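Local coordinates for phosphatidylinositol-specific phospholipase C1 (Streptomyces antibioticus, PDB 3H4X), which belongs to the family of calcium-dependent phosphoinositide phospholipases C, with an alpha/beta barrel of mainly parallel strands ringed by helices, at residues 140-145 with 211-216; 193-198 with 206-211. All coordinates share one frame; numbering follows the deposited sequence.

Contact 1: 140-145 with 211-216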
loop_
_atom_site.group_PDB
_atom_site.type_symbol
_atom_site.label_atom_id
_atom_site.label_comp_id
_atom_site.label_asym_id
_atom_site.label_seq_id
_atom_site.Cartn_x
_atom_site.Cartn_y
_atom_site.Cartn_z
ATOM N N ARG A 140 -18.964 5.184 -4.218
ATOM C CA ARG A 140 -17.638 4.901 -3.674
ATOM C C ARG A 140 -16.959 3.784 -4.452
ATOM O O ARG A 140 -16.568 2.756 -3.898
ATOM C CB ARG A 140 -17.717 4.577 -2.183
ATOM C CG ARG A 140 -18.114 5.775 -1.336
ATOM C CD ARG A 140 -17.946 5.510 0.143
ATOM N NE ARG A 140 -18.960 4.608 0.693
ATOM C CZ ARG A 140 -20.165 4.995 1.100
ATOM N NH1 ARG A 140 -21.017 4.111 1.610
ATOM N NH2 ARG A 140 -20.523 6.267 0.986
ATOM N N GLY A 141 -16.827 4.002 -5.754
ATOM C CA GLY A 141 -16.100 3.086 -6.619
ATOM C C GLY A 141 -14.716 3.622 -6.943
ATOM O O GLY A 141 -14.289 4.641 -6.405
ATOM N N PRO A 142 -13.998 2.931 -7.836
ATOM C CA PRO A 142 -12.644 3.335 -8.214
ATOM C C PRO A 142 -12.533 4.801 -8.650
ATOM O O PRO A 142 -11.584 5.485 -8.264
ATOM C CB PRO A 142 -12.323 2.390 -9.374
ATOM C CG PRO A 142 -13.096 1.146 -9.038
ATOM C CD PRO A 142 -14.383 1.639 -8.434
ATOM N N ALA A 143 -13.491 5.285 -9.436
ATOM C CA ALA A 143 -13.431 6.654 -9.937
ATOM C C ALA A 143 -13.554 7.679 -8.809
ATOM O O ALA A 143 -12.867 8.702 -8.808
ATOM C CB ALA A 143 -14.503 6.884 -10.995
ATOM N N GLU A 144 -14.442 7.415 -7.857
ATOM C CA GLU A 144 -14.629 8.330 -6.738
ATOM C C GLU A 144 -13.444 8.279 -5.771
ATOM O O GLU A 144 -13.069 9.289 -5.182
ATOM C CB GLU A 144 -15.951 8.043 -6.020
ATOM C CG GLU A 144 -17.197 8.341 -6.860
ATOM C CD GLU A 144 -17.605 7.194 -7.771
ATOM O OE1 GLU A 144 -17.052 6.084 -7.646
ATOM O OE2 GLU A 144 -18.500 7.403 -8.618
ATOM N N PHE A 145 -12.859 7.097 -5.627
ATOM C CA PHE A 145 -11.643 6.906 -4.851
ATOM C C PHE A 145 -10.517 7.771 -5.429
ATOM O O PHE A 145 -9.889 8.552 -4.711
ATOM C CB PHE A 145 -11.296 5.417 -4.886
ATOM C CG PHE A 145 -10.035 5.045 -4.168
ATOM C CD1 PHE A 145 -10.041 4.775 -2.805
ATOM C CD2 PHE A 145 -8.848 4.915 -4.864
ATOM C CE1 PHE A 145 -8.879 4.402 -2.154
ATOM C CE2 PHE A 145 -7.687 4.541 -4.219
ATOM C CZ PHE A 145 -7.701 4.291 -2.865
ATOM N N VAL A 211 -9.786 -7.054 -9.361
ATOM C CA VAL A 211 -10.334 -7.052 -10.707
ATOM C C VAL A 211 -11.046 -5.737 -11.012
ATOM O O VAL A 211 -10.945 -5.212 -12.114
ATOM C CB VAL A 211 -11.295 -8.247 -10.918
ATOM C CG1 VAL A 211 -12.121 -8.078 -12.193
ATOM C CG2 VAL A 211 -10.515 -9.554 -10.931
ATOM N N GLU A 212 -11.760 -5.200 -10.030
ATOM C CA GLU A 212 -12.496 -3.966 -10.249
ATOM C C GLU A 212 -11.552 -2.800 -10.525
ATOM O O GLU A 212 -11.760 -2.033 -11.466
ATOM C CB GLU A 212 -13.408 -3.653 -9.065
ATOM C CG GLU A 212 -14.331 -2.488 -9.327
ATOM C CD GLU A 212 -15.432 -2.353 -8.295
ATOM O OE1 GLU A 212 -15.546 -3.229 -7.415
ATOM O OE2 GLU A 212 -16.189 -1.364 -8.375
ATOM N N TYR A 213 -10.513 -2.651 -9.709
ATOM C CA TYR A 213 -9.619 -1.519 -9.910
ATOM C C TYR A 213 -8.701 -1.694 -11.125
ATOM O O TYR A 213 -8.466 -0.750 -11.875
ATOM C CB TYR A 213 -8.830 -1.172 -8.642
ATOM C CG TYR A 213 -8.236 0.217 -8.714
ATOM C CD1 TYR A 213 -8.958 1.332 -8.296
ATOM C CD2 TYR A 213 -6.971 0.421 -9.243
ATOM C CE1 TYR A 213 -8.421 2.610 -8.383
ATOM C CE2 TYR A 213 -6.428 1.685 -9.332
ATOM C CZ TYR A 213 -7.153 2.774 -8.906
ATOM O OH TYR A 213 -6.588 4.024 -9.012
ATOM N N ALA A 214 -8.206 -2.908 -11.342
ATOM C CA ALA A 214 -7.405 -3.170 -12.532
ATOM C C ALA A 214 -8.221 -2.924 -13.801
ATOM O O ALA A 214 -7.712 -2.377 -14.778
ATOM C CB ALA A 214 -6.851 -4.583 -12.517
ATOM N N GLY A 215 -9.487 -3.326 -13.783
ATOM C CA GLY A 215 -10.373 -3.071 -14.916
ATOM C C GLY A 215 -10.563 -1.584 -15.158
ATOM O O GLY A 215 -10.631 -1.122 -16.298
ATOM N N HIS A 216 -10.637 -0.834 -14.066
ATOM C CA HIS A 216 -10.711 0.617 -14.105
ATOM C C HIS A 216 -9.474 1.220 -14.785
ATOM O O HIS A 216 -9.602 2.098 -15.639
ATOM C CB HIS A 216 -10.903 1.109 -12.669
ATOM C CG HIS A 216 -10.698 2.575 -12.471
ATOM N ND1 HIS A 216 -11.550 3.532 -12.976
ATOM C CD2 HIS A 216 -9.766 3.243 -11.749
ATOM C CE1 HIS A 216 -11.134 4.730 -12.602
ATOM N NE2 HIS A 216 -10.054 4.580 -11.855
#

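Contact 2: 193-198 with 206-211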
loop_
_atom_site.group_PDB
_atom_site.type_symbol
_atom_site.label_atom_id
_atom_site.label_comp_id
_atom_site.label_asym_id
_atom_site.label_seq_id
_atom_site.Cartn_x
_atom_site.Cartn_y
_atom_site.Cartn_z
ATOM N N LEU A 193 -3.619 -1.112 -3.455
ATOM C CA LEU A 193 -4.924 -1.645 -3.070
ATOM C C LEU A 193 -4.895 -3.167 -3.011
ATOM O O LEU A 193 -4.407 -3.812 -3.942
ATOM C CB LEU A 193 -5.981 -1.236 -4.099
ATOM C CG LEU A 193 -6.497 0.198 -4.028
ATOM C CD1 LEU A 193 -7.152 0.615 -5.337
ATOM C CD2 LEU A 193 -7.480 0.350 -2.873
ATOM N N ILE A 194 -5.425 -3.743 -1.933
ATOM C CA ILE A 194 -5.712 -5.178 -1.902
ATOM C C ILE A 194 -7.166 -5.419 -1.532
ATOM O O ILE A 194 -7.799 -4.581 -0.878
ATOM C CB ILE A 194 -4.804 -5.976 -0.926
ATOM C CG1 ILE A 194 -4.971 -5.497 0.520
ATOM C CG2 ILE A 194 -3.352 -5.933 -1.374
ATOM C CD1 ILE A 194 -4.486 -6.512 1.547
ATOM N N PRO A 195 -7.711 -6.569 -1.959
ATOM C CA PRO A 195 -9.052 -6.951 -1.544
ATOM C C PRO A 195 -9.082 -7.236 -0.049
ATOM O O PRO A 195 -8.048 -7.549 0.553
ATOM C CB PRO A 195 -9.324 -8.240 -2.335
ATOM C CG PRO A 195 -8.318 -8.263 -3.426
ATOM C CD PRO A 195 -7.114 -7.561 -2.867
ATOM N N GLY A 196 -10.267 -7.147 0.541
ATOM C CA GLY A 196 -10.404 -7.242 1.987
ATOM C C GLY A 196 -10.955 -8.561 2.484
ATOM O O GLY A 196 -11.494 -9.362 1.716
ATOM N N THR A 197 -10.830 -8.779 3.787
ATOM C CA THR A 197 -11.277 -10.023 4.398
ATOM C C THR A 197 -12.786 -10.234 4.292
ATOM O O THR A 197 -13.252 -11.370 4.207
ATOM C CB THR A 197 -10.858 -10.104 5.877
ATOM O OG1 THR A 197 -11.366 -8.966 6.582
ATOM C CG2 THR A 197 -9.344 -10.131 5.995
ATOM N N VAL A 198 -13.551 -9.149 4.298
ATOM C CA VAL A 198 -15.007 -9.263 4.230
ATOM C C VAL A 198 -15.492 -9.653 2.836
ATOM O O VAL A 198 -16.410 -10.466 2.698
ATOM C CB VAL A 198 -15.707 -7.976 4.687
ATOM C CG1 VAL A 198 -17.218 -8.148 4.637
ATOM C CG2 VAL A 198 -15.258 -7.612 6.089
ATOM N N LYS A 206 -19.844 -10.766 -6.484
ATOM C CA LYS A 206 -19.463 -9.372 -6.689
ATOM C C LYS A 206 -17.970 -9.301 -6.994
ATOM O O LYS A 206 -17.168 -9.963 -6.338
ATOM C CB LYS A 206 -19.796 -8.545 -5.444
ATOM C CG LYS A 206 -19.279 -7.113 -5.465
ATOM C CD LYS A 206 -19.655 -6.378 -4.183
ATOM C CE LYS A 206 -18.836 -5.105 -3.991
ATOM N NZ LYS A 206 -19.085 -4.083 -5.047
ATOM N N LEU A 207 -17.600 -8.511 -7.998
ATOM C CA LEU A 207 -16.193 -8.366 -8.361
ATOM C C LEU A 207 -15.380 -7.913 -7.160
ATOM O O LEU A 207 -15.815 -7.054 -6.396
ATOM C CB LEU A 207 -16.021 -7.359 -9.500
ATOM C CG LEU A 207 -16.588 -7.753 -10.862
ATOM C CD1 LEU A 207 -16.178 -6.736 -11.914
ATOM C CD2 LEU A 207 -16.112 -9.139 -11.247
ATOM N N TRP A 208 -14.198 -8.495 -6.992
ATOM C CA TRP A 208 -13.308 -8.086 -5.916
ATOM C C TRP A 208 -12.538 -6.826 -6.293
ATOM O O TRP A 208 -12.419 -6.471 -7.472
ATOM C CB TRP A 208 -12.323 -9.198 -5.573
ATOM C CG TRP A 208 -12.916 -10.349 -4.816
ATOM C CD1 TRP A 208 -14.241 -10.582 -4.554
ATOM C CD2 TRP A 208 -12.196 -11.443 -4.246
ATOM N NE1 TRP A 208 -14.380 -11.750 -3.840
ATOM C CE2 TRP A 208 -13.139 -12.298 -3.640
ATOM C CE3 TRP A 208 -10.842 -11.783 -4.189
ATOM C CZ2 TRP A 208 -12.768 -13.472 -2.984
ATOM C CZ3 TRP A 208 -10.477 -12.946 -3.536
ATOM C CH2 TRP A 208 -11.437 -13.776 -2.943
ATOM N N THR A 209 -12.005 -6.177 -5.265
ATOM C CA THR A 209 -11.223 -4.959 -5.388
ATOM C C THR A 209 -10.180 -5.019 -6.492
ATOM O O THR A 209 -9.990 -4.049 -7.227
ATOM C CB THR A 209 -10.510 -4.685 -4.056
ATOM O OG1 THR A 209 -11.496 -4.472 -3.039
ATOM C CG2 THR A 209 -9.595 -3.470 -4.153
ATOM N N ASP A 210 -9.489 -6.152 -6.598
ATOM C CA ASP A 210 -8.384 -6.267 -7.543
ATOM C C ASP A 210 -8.839 -6.199 -8.998
ATOM O O ASP A 210 -8.356 -5.371 -9.769
ATOM C CB ASP A 210 -7.480 -7.480 -7.247
ATOM C CG ASP A 210 -8.227 -8.813 -7.166
ATOM O OD1 ASP A 210 -9.476 -8.875 -7.250
ATOM O OD2 ASP A 210 -7.516 -9.826 -6.999
ATOM N N VAL A 211 -9.786 -7.054 -9.361
ATOM C CA VAL A 211 -10.334 -7.052 -10.707
ATOM C C VAL A 211 -11.046 -5.737 -11.012
ATOM O O VAL A 211 -10.945 -5.212 -12.114
ATOM C CB VAL A 211 -11.295 -8.247 -10.918
ATOM C CG1 VAL A 211 -12.121 -8.078 -12.193
ATOM C CG2 VAL A 211 -10.515 -9.554 -10.931
#

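Contact 1: 140-145 with 211-216
Pro142 and Tyr213 bring the two backbones closest, their CA atoms 6.0 Å apart, where the first turn of helix 142-153 meets the side of helix 209-222. Gly141 is the N-cap, and its carbonyl O already takes the helical bond from Phe145 N, at 2.9 Å. No hydrogen bond joins 140-145 to 211-216 directly; the proline ring carries the contact. Pro142 CB lies over one face of the His216 imidazole, a CH-pi contact 3.7 Å from the ring centroid and 19° off its normal. The same CB reaches Tyr213 CD1 at 3.7 Å, approaching that ring obliquely, so this methylene sits between the two rings, with His216 CD2 lying over one face of Tyr213, toward its rim. His216 arrives there because its CG is anti to the backbone N (chi1 167°), which swings the imidazole off its own helix and across the proline. On the far end of the pyrrolidine, the extended chain of Glu212 crosses the ring at about a right angle: Glu212 CG packs 3.8 Å from Pro142 CG, and Glu212 OE2 comes to 3.5 Å from Pro142 CD. Phe145, one turn further on, adds a looser apolar touch, its CD2 being 4.2 Å from Tyr213 CE1. The polar ends of both rings are held by Asp146, the next residue of helix 142-153, which is hydrogen-bonded through OD1 to Tyr213 OH and through OD2 to His216 NE2. A bound acetyl group lies beside Pro142, Glu212 and His216, and may mark a pocket at this junction. One carboxylate thus fixes the rotation of two rings while proline fills the angle between them, and its charge would probably polarise the imidazole that receives the CH-pi contact.

Contact 2: 193-198 with 206-211
Pro195 packs by van der Waals contact on Thr209 and Asp210 within a beta-alpha-beta unit, where the C-terminal end of strand 189-195 leads into the start of helix 209-222 through a thirteen-residue connection. The backbones come close, with the CA atoms of Pro195 and Thr209 4.8 Å apart, yet no hydrogen bond passes between 193-198 and 206-211. Pro195 and Thr209 carry most of the contact. Thr209 CB rests 3.7 Å from Pro195 CA, and because the threonine methyl is anti to the backbone N, that methyl is directed at the strand, where CG2 lies 3.9 Å from Ile194 O and 4.2 Å from Leu193 CB. The same rotamer leaves the hydroxyl for Glu199: OG1 bonds Glu199 OE2, which also accepts Gly196 N and so ties the end of the strand to the head of the helix through one carboxylate oxygen. Pro195 and Asp210 cross at about a right angle, and Pro195 CG is nearly equidistant from the four side-chain atoms of Asp210, the nearest being CG at 3.8 Å. Asp210 OD1 is gripped by Val211 N at 2.8 Å, the donor standing 42° out of the carboxylate plane, while OD2 bonds Tyr247 OH; together the two bonds fix the rotation of the carboxylate. At the outer margin, Trp208, the helix N-cap residue, sets its CE3 4.3 Å from Pro195 CB, and its indole has a bound ethanol nearby. Strand 189-195 runs between parallel strands 124-130 and 232-236, bonded to Ile128 and Met130 through Ile194 and to Phe232 and Ala234 through Leu193; Met130 touches Thr209 as well, and His236 touches Pro195, so the helix start settles over the strand ends of the barrel.

Both contacts use helix 209-222 and share Val211, with centres about 10 Å apart. Contact 2 is largely buried: it binds the helix start to strand 189-195 of its own beta-alpha-beta unit. Contact 1 is only partly buried and joins the next turns of that helix to the distant helix 142-153, enclosing contact 2 along the chain. Leu193 bridges them, its CD1 lying 3.5 Å from Tyr213 CD1 and its CD2 touching the Phe145 ring. In each, a proline ring packs against an acidic side chain, but contact 1 adds aromatic and CH-pi packing beside a bound acetyl group, whereas contact 2 is van der Waals packing at a strand end, with Thr209 and Asp210 bonded to Glu199 and Tyr247.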